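Local structure of lovastatin nonaketide synthase, polyketide synthase component (Aspergillus terreus, 7CPX) at residues Ile1965-Pro1970 with Leu1987-Ala1992; Gln2030-Leu2035 with Cys2056-Ala2061. The protein builds the nonaketide backbone of lovastatin, working with the partner protein LovC to turn nine malonyl-CoA units into carrier-bound dihydromonacolin L. The protein carries 2 engineered substitutions. One frame throughout, in Å; residues are numbered along the deposited sequence.

Contact 1 (Ile1965-Pro1970 with Leu1987-Ala1992); sequences ILVLNP and LQVHLA
Ile1965 meets the 1987-1992 segment through both branches: CG1 lies 3.9 Å from Val1989 CG2, and CG2 lies 3.9 Å from Leu1987 CD2. Chi1 of 69° puts CG1, the branch that meets Val1989, between the backbone N and the carbonyl carbon. The side chain lies beside Val1989, pointing the same way, and crosses Leu1987 at about a right angle. Two residues on, on the same face, Val1967 CG2 reaches diagonally back to Val1989 CG1 at 4.1 Å. On the other face of the sheet, Leu1966 CD1 comes to 3.5 Å from His1990 CB, and Leu1968 CD1 reaches Ala1992 CB. Ile1965 O lies near the plane of the His1990 ring, at its CD2 edge. That ring is tied within its own strand, as Gln1988 NE2 donates to His1990 NE2 over 3.1 Å, tilted 23° from the ring plane.

The strands are parallel, their register set by backbone bonds that alternate between them: Ile1965 N to Gln1988 O, His1990 N to Ile1965 O, Val1967 N to His1990 O (2.9 Å, 167°) and Ala1992 N to Val1967 O.

Helix 1972-1985 links the two strands as a beta-alpha-beta unit. Helix 1935-1953 packs on the face carrying Ile1965 and Val1989, helix 2041-2051 on that of Leu1966 and Leu1968, and strand 2031-2034 is the other neighbour of strand 1964-1968.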
loop_
_atom_site.group_PDB
_atom_site.type_symbol
_atom_site.label_atom_id
_atom_site.label_comp_id
_atom_site.label_asym_id
_atom_site.label_seq_id
_atom_site.Cartn_x
_atom_site.Cartn_y
_atom_site.Cartn_z
ATOM N N ILE A 1965 21.248 -43.093 -10.872
ATOM C CA ILE A 1965 21.020 -41.876 -10.102
ATOM C C ILE A 1965 21.659 -40.701 -10.828
ATOM O O ILE A 1965 22.517 -40.867 -11.698
ATOM C CB ILE A 1965 21.576 -41.972 -8.664
ATOM C CG1 ILE A 1965 23.108 -42.001 -8.672
ATOM C CG2 ILE A 1965 21.028 -43.207 -7.972
ATOM C CD1 ILE A 1965 23.721 -42.039 -7.295
ATOM N N LEU A 1966 21.234 -39.499 -10.446
ATOM C CA LEU A 1966 21.769 -38.257 -10.983
ATOM C C LEU A 1966 22.270 -37.396 -9.836
ATOM O O LEU A 1966 21.574 -37.239 -8.828
ATOM C CB LEU A 1966 20.706 -37.502 -11.785
ATOM C CG LEU A 1966 21.104 -36.120 -12.311
ATOM C CD1 LEU A 1966 22.259 -36.223 -13.288
ATOM C CD2 LEU A 1966 19.915 -35.436 -12.963
ATOM N N VAL A 1967 23.470 -36.845 -9.990
ATOM C CA VAL A 1967 24.077 -35.959 -9.004
ATOM C C VAL A 1967 24.250 -34.598 -9.658
ATOM O O VAL A 1967 24.880 -34.490 -10.719
ATOM C CB VAL A 1967 25.422 -36.501 -8.497
ATOM C CG1 VAL A 1967 25.950 -35.627 -7.374
ATOM C CG2 VAL A 1967 25.273 -37.938 -8.035
ATOM N N LEU A 1968 23.715 -33.564 -9.018
ATOM C CA LEU A 1968 23.631 -32.233 -9.599
ATOM C C LEU A 1968 24.709 -31.328 -9.014
ATOM O O LEU A 1968 24.857 -31.237 -7.791
ATOM C CB LEU A 1968 22.249 -31.626 -9.357
ATOM C CG LEU A 1968 22.063 -30.171 -9.794
ATOM C CD1 LEU A 1968 22.415 -29.995 -11.261
ATOM C CD2 LEU A 1968 20.637 -29.717 -9.531
ATOM N N ASN A 1969 25.448 -30.666 -9.898
ATOM C CA ASN A 1969 26.481 -29.706 -9.527
ATOM C C ASN A 1969 27.385 -30.215 -8.399
ATOM O O ASN A 1969 27.528 -29.555 -7.368
ATOM C CB ASN A 1969 25.850 -28.377 -9.138
ATOM C CG ASN A 1969 26.871 -27.267 -8.995
ATOM O OD1 ASN A 1969 27.988 -27.367 -9.503
ATOM N ND2 ASN A 1969 26.494 -26.201 -8.302
ATOM N N PRO A 1970 28.003 -31.380 -8.564
ATOM C CA PRO A 1970 28.996 -31.827 -7.594
ATOM C C PRO A 1970 30.350 -31.213 -7.894
ATOM O O PRO A 1970 30.606 -30.782 -9.029
ATOM C CB PRO A 1970 29.015 -33.346 -7.794
ATOM C CG PRO A 1970 28.735 -33.506 -9.242
ATOM C CD PRO A 1970 27.778 -32.394 -9.610
ATOM N N LEU A 1987 26.454 -48.866 -10.024
ATOM C CA LEU A 1987 25.315 -47.960 -10.068
ATOM C C LEU A 1987 25.587 -46.876 -11.102
ATOM O O LEU A 1987 26.614 -46.193 -11.037
ATOM C CB LEU A 1987 25.053 -47.339 -8.693
ATOM C CG LEU A 1987 23.907 -46.327 -8.604
ATOM C CD1 LEU A 1987 22.668 -46.851 -9.302
ATOM C CD2 LEU A 1987 23.588 -46.003 -7.153
ATOM N N GLN A 1988 24.666 -46.723 -12.051
ATOM C CA GLN A 1988 24.836 -45.786 -13.158
ATOM C C GLN A 1988 24.667 -44.364 -12.639
ATOM O O GLN A 1988 23.548 -43.891 -12.428
ATOM C CB GLN A 1988 23.837 -46.093 -14.266
ATOM C CG GLN A 1988 23.982 -45.214 -15.493
ATOM C CD GLN A 1988 23.212 -45.750 -16.683
ATOM O OE1 GLN A 1988 23.617 -46.733 -17.305
ATOM N NE2 GLN A 1988 22.093 -45.111 -17.003
ATOM N N VAL A 1989 25.782 -43.669 -12.446
ATOM C CA VAL A 1989 25.788 -42.315 -11.908
ATOM C C VAL A 1989 25.918 -41.331 -13.060
ATOM O O VAL A 1989 26.836 -41.443 -13.882
ATOM C CB VAL A 1989 26.931 -42.125 -10.898
ATOM C CG1 VAL A 1989 27.027 -40.670 -10.477
ATOM C CG2 VAL A 1989 26.723 -43.017 -9.690
ATOM N N HIS A 1990 25.002 -40.369 -13.120
ATOM C CA HIS A 1990 25.064 -39.277 -14.077
ATOM C C HIS A 1990 25.470 -38.006 -13.348
ATOM O O HIS A 1990 25.076 -37.789 -12.198
ATOM C CB HIS A 1990 23.717 -39.073 -14.773
ATOM C CG HIS A 1990 23.225 -40.281 -15.505
ATOM N ND1 HIS A 1990 23.656 -40.611 -16.771
ATOM C CD2 HIS A 1990 22.335 -41.237 -15.149
ATOM C CE1 HIS A 1990 23.055 -41.720 -17.163
ATOM N NE2 HIS A 1990 22.248 -42.120 -16.198
ATOM N N LEU A 1991 26.275 -37.181 -14.009
ATOM C CA LEU A 1991 26.753 -35.927 -13.446
ATOM C C LEU A 1991 26.128 -34.764 -14.199
ATOM O O LEU A 1991 26.149 -34.735 -15.434
ATOM C CB LEU A 1991 28.277 -35.833 -13.520
ATOM C CG LEU A 1991 29.078 -36.948 -12.850
ATOM C CD1 LEU A 1991 30.556 -36.611 -12.886
ATOM C CD2 LEU A 1991 28.613 -37.175 -11.423
ATOM N N ALA A 1992 25.576 -33.809 -13.456
ATOM C CA ALA A 1992 25.039 -32.581 -14.016
ATOM C C ALA A 1992 25.703 -31.402 -13.322
ATOM O O ALA A 1992 25.802 -31.381 -12.092
ATOM C CB ALA A 1992 23.521 -32.513 -13.849
#

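Contact 2 (Gln2030-Leu2035 with Cys2056-Ala2061); sequences QALVDL and CAHYRA
Leu2032 holds the centre of this ladder with both of its backbone polar atoms: its N donates to Ala2057 O and its O accepts from Tyr2059 N, the latter at 2.7 Å. Ala2057 N bonds to Gln2030 O at 3.0 Å, in the carbonyl plane and on a lone pair, and Asp2034 N closes the series on Tyr2059 O. The strand axes run only 9° from parallel.

Asp2034 presents its CB to the His2058 ring edge, 4.1 Å from NE2. Its carboxylate is engaged elsewhere, OD2 with Thr2045 and OD1 with the backbone N of Ser2036, and OD2 stays 4.9 Å from His2058 NE2. His2058 CG is anti to the backbone N (chi1 -176°), and the ring runs side by side with Leu2032, the two CD2 atoms 4.1 Å apart, while Leu2032 O lies in the plane of the ring at its edge. From within the same segment, His2058 CE1 lies over the centre of the Arg2060 guanidinium, whose NH2 forms a salt bridge with Glu2042. Also on the Leu2032 side, Cys2056 SG, anti to its backbone N, lies beside the Gln2030-Leu2032 backbone and reaches Leu2032 CB at 4.3 Å.

On the reverse face, Ala2031 CB touches Ala2057 CB at 3.8 Å, and Val2033 CG2 approaches Tyr2059 CD1 obliquely at 4.3 Å.

Helix 2041-2051 joins the two strands and packs on Leu2032 and His2058, whereas helix 1935-1953 meets Ala2031, Val2033 and Tyr2059 from the other face. Strand 2057-2059 is outermost in its five-stranded parallel sheet, whose 3-2-1-4-5 order and flanking helices are consistent with a Rossmann-like alpha/beta fold.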
loop_
_atom_site.group_PDB
_atom_site.type_symbol
_atom_site.label_atom_id
_atom_site.label_comp_id
_atom_site.label_asym_id
_atom_site.label_seq_id
_atom_site.Cartn_x
_atom_site.Cartn_y
_atom_site.Cartn_z
ATOM N N GLN A 2030 16.645 -42.835 -10.834
ATOM C CA GLN A 2030 15.706 -43.123 -9.761
ATOM C C GLN A 2030 15.939 -42.276 -8.521
ATOM O O GLN A 2030 15.057 -42.216 -7.659
ATOM C CB GLN A 2030 15.784 -44.609 -9.377
ATOM C CG GLN A 2030 15.308 -45.555 -10.467
ATOM C CD GLN A 2030 16.055 -46.872 -10.458
ATOM O OE1 GLN A 2030 17.269 -46.906 -10.256
ATOM N NE2 GLN A 2030 15.335 -47.965 -10.675
ATOM N N ALA A 2031 17.095 -41.624 -8.407
ATOM C CA ALA A 2031 17.400 -40.779 -7.264
ATOM C C ALA A 2031 18.134 -39.533 -7.735
ATOM O O ALA A 2031 18.865 -39.558 -8.731
ATOM C CB ALA A 2031 18.246 -41.521 -6.223
ATOM N N LEU A 2032 17.923 -38.440 -7.007
ATOM C CA LEU A 2032 18.577 -37.167 -7.268
ATOM C C LEU A 2032 19.368 -36.751 -6.038
ATOM O O LEU A 2032 18.846 -36.783 -4.918
ATOM C CB LEU A 2032 17.556 -36.086 -7.629
ATOM C CG LEU A 2032 18.125 -34.682 -7.846
ATOM C CD1 LEU A 2032 19.131 -34.675 -8.982
ATOM C CD2 LEU A 2032 17.012 -33.687 -8.117
ATOM N N VAL A 2033 20.619 -36.360 -6.251
ATOM C CA VAL A 2033 21.517 -35.940 -5.184
ATOM C C VAL A 2033 21.983 -34.535 -5.538
ATOM O O VAL A 2033 22.883 -34.357 -6.366
ATOM C CB VAL A 2033 22.702 -36.896 -5.017
ATOM C CG1 VAL A 2033 23.617 -36.418 -3.908
ATOM C CG2 VAL A 2033 22.206 -38.304 -4.736
ATOM N N ASP A 2034 21.369 -33.529 -4.921
ATOM C CA ASP A 2034 21.709 -32.134 -5.191
ATOM C C ASP A 2034 22.831 -31.726 -4.247
ATOM O O ASP A 2034 22.601 -31.457 -3.066
ATOM C CB ASP A 2034 20.487 -31.238 -5.025
ATOM C CG ASP A 2034 20.794 -29.778 -5.297
ATOM O OD1 ASP A 2034 21.921 -29.475 -5.741
ATOM O OD2 ASP A 2034 19.906 -28.931 -5.067
ATOM N N LEU A 2035 24.053 -31.678 -4.771
ATOM C CA LEU A 2035 25.213 -31.217 -4.024
ATOM C C LEU A 2035 25.551 -29.766 -4.328
ATOM O O LEU A 2035 26.622 -29.294 -3.937
ATOM C CB LEU A 2035 26.421 -32.107 -4.321
ATOM C CG LEU A 2035 26.209 -33.606 -4.100
ATOM C CD1 LEU A 2035 27.519 -34.357 -4.251
ATOM C CD2 LEU A 2035 25.595 -33.875 -2.737
ATOM N N CYS A 2056 10.911 -40.126 -7.224
ATOM C CA CYS A 2056 12.364 -40.217 -7.267
ATOM C C CYS A 2056 12.965 -39.729 -5.956
ATOM O O CYS A 2056 12.593 -38.669 -5.442
ATOM C CB CYS A 2056 12.903 -39.398 -8.440
ATOM S SG CYS A 2056 14.696 -39.202 -8.465
ATOM N N ALA A 2057 13.899 -40.507 -5.415
ATOM C CA ALA A 2057 14.538 -40.140 -4.161
ATOM C C ALA A 2057 15.346 -38.862 -4.333
ATOM O O ALA A 2057 16.067 -38.689 -5.320
ATOM C CB ALA A 2057 15.439 -41.272 -3.674
ATOM N N HIS A 2058 15.228 -37.964 -3.360
ATOM C CA HIS A 2058 15.877 -36.663 -3.412
ATOM C C HIS A 2058 16.777 -36.485 -2.200
ATOM O O HIS A 2058 16.383 -36.791 -1.071
ATOM C CB HIS A 2058 14.845 -35.537 -3.461
ATOM C CG HIS A 2058 15.448 -34.177 -3.617
ATOM N ND1 HIS A 2058 14.752 -33.017 -3.357
ATOM C CD2 HIS A 2058 16.685 -33.792 -4.008
ATOM C CE1 HIS A 2058 15.535 -31.976 -3.578
ATOM N NE2 HIS A 2058 16.714 -32.421 -3.974
ATOM N N TYR A 2059 17.988 -35.989 -2.445
ATOM C CA TYR A 2059 18.941 -35.682 -1.383
ATOM C C TYR A 2059 19.615 -34.361 -1.711
ATOM O O TYR A 2059 20.251 -34.233 -2.761
ATOM C CB TYR A 2059 19.980 -36.796 -1.233
ATOM C CG TYR A 2059 19.383 -38.140 -0.892
ATOM C CD1 TYR A 2059 18.998 -39.022 -1.891
ATOM C CD2 TYR A 2059 19.202 -38.527 0.428
ATOM C CE1 TYR A 2059 18.450 -40.251 -1.585
ATOM C CE2 TYR A 2059 18.655 -39.754 0.744
ATOM C CZ TYR A 2059 18.281 -40.613 -0.266
ATOM O OH TYR A 2059 17.735 -41.837 0.043
ATOM N N ARG A 2060 19.476 -33.387 -0.821
ATOM C CA ARG A 2060 20.074 -32.077 -1.012
ATOM C C ARG A 2060 21.471 -32.031 -0.398
ATOM O O ARG A 2060 21.914 -32.959 0.282
ATOM C CB ARG A 2060 19.190 -30.990 -0.400
ATOM C CG ARG A 2060 17.875 -30.772 -1.129
ATOM C CD ARG A 2060 17.064 -29.661 -0.483
ATOM N NE ARG A 2060 15.893 -29.302 -1.276
ATOM C CZ ARG A 2060 14.724 -29.925 -1.216
ATOM N NH1 ARG A 2060 14.528 -30.958 -0.412
ATOM N NH2 ARG A 2060 13.725 -29.504 -1.987
ATOM N N ALA A 2061 22.170 -30.924 -0.651
ATOM C CA ALA A 2061 23.494 -30.744 -0.069
ATOM C C ALA A 2061 23.438 -30.789 1.450
ATOM O O ALA A 2061 24.373 -31.282 2.093
ATOM C CB ALA A 2061 24.099 -29.422 -0.538
#

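How the contacts relate
Contact 1 and contact 2 each pair the two strands of a beta-alpha-beta unit in one parallel sheet, their centres about 9 Å apart. Strands 1964-1968 and 2031-2034 are direct neighbours, and the seam between them is supported by two probable hydrogen bonds: Leu1966 O to Val2033 N and Leu1968 N to Val2033 O, both 2.9 Å. Val1967 CG1 packs on Val2033 O at 3.5 Å, and Leu2032 CD1 lies as close to Leu1966 O. Strand 2010-2011 and helix 2018-2024 come between the contacts along the chain, yet the sheet grows outward from strand 1964-1968 in both directions. Neither contact lies near an annotated catalytic residue, and the NADP sits in the separate ketoreductase domain.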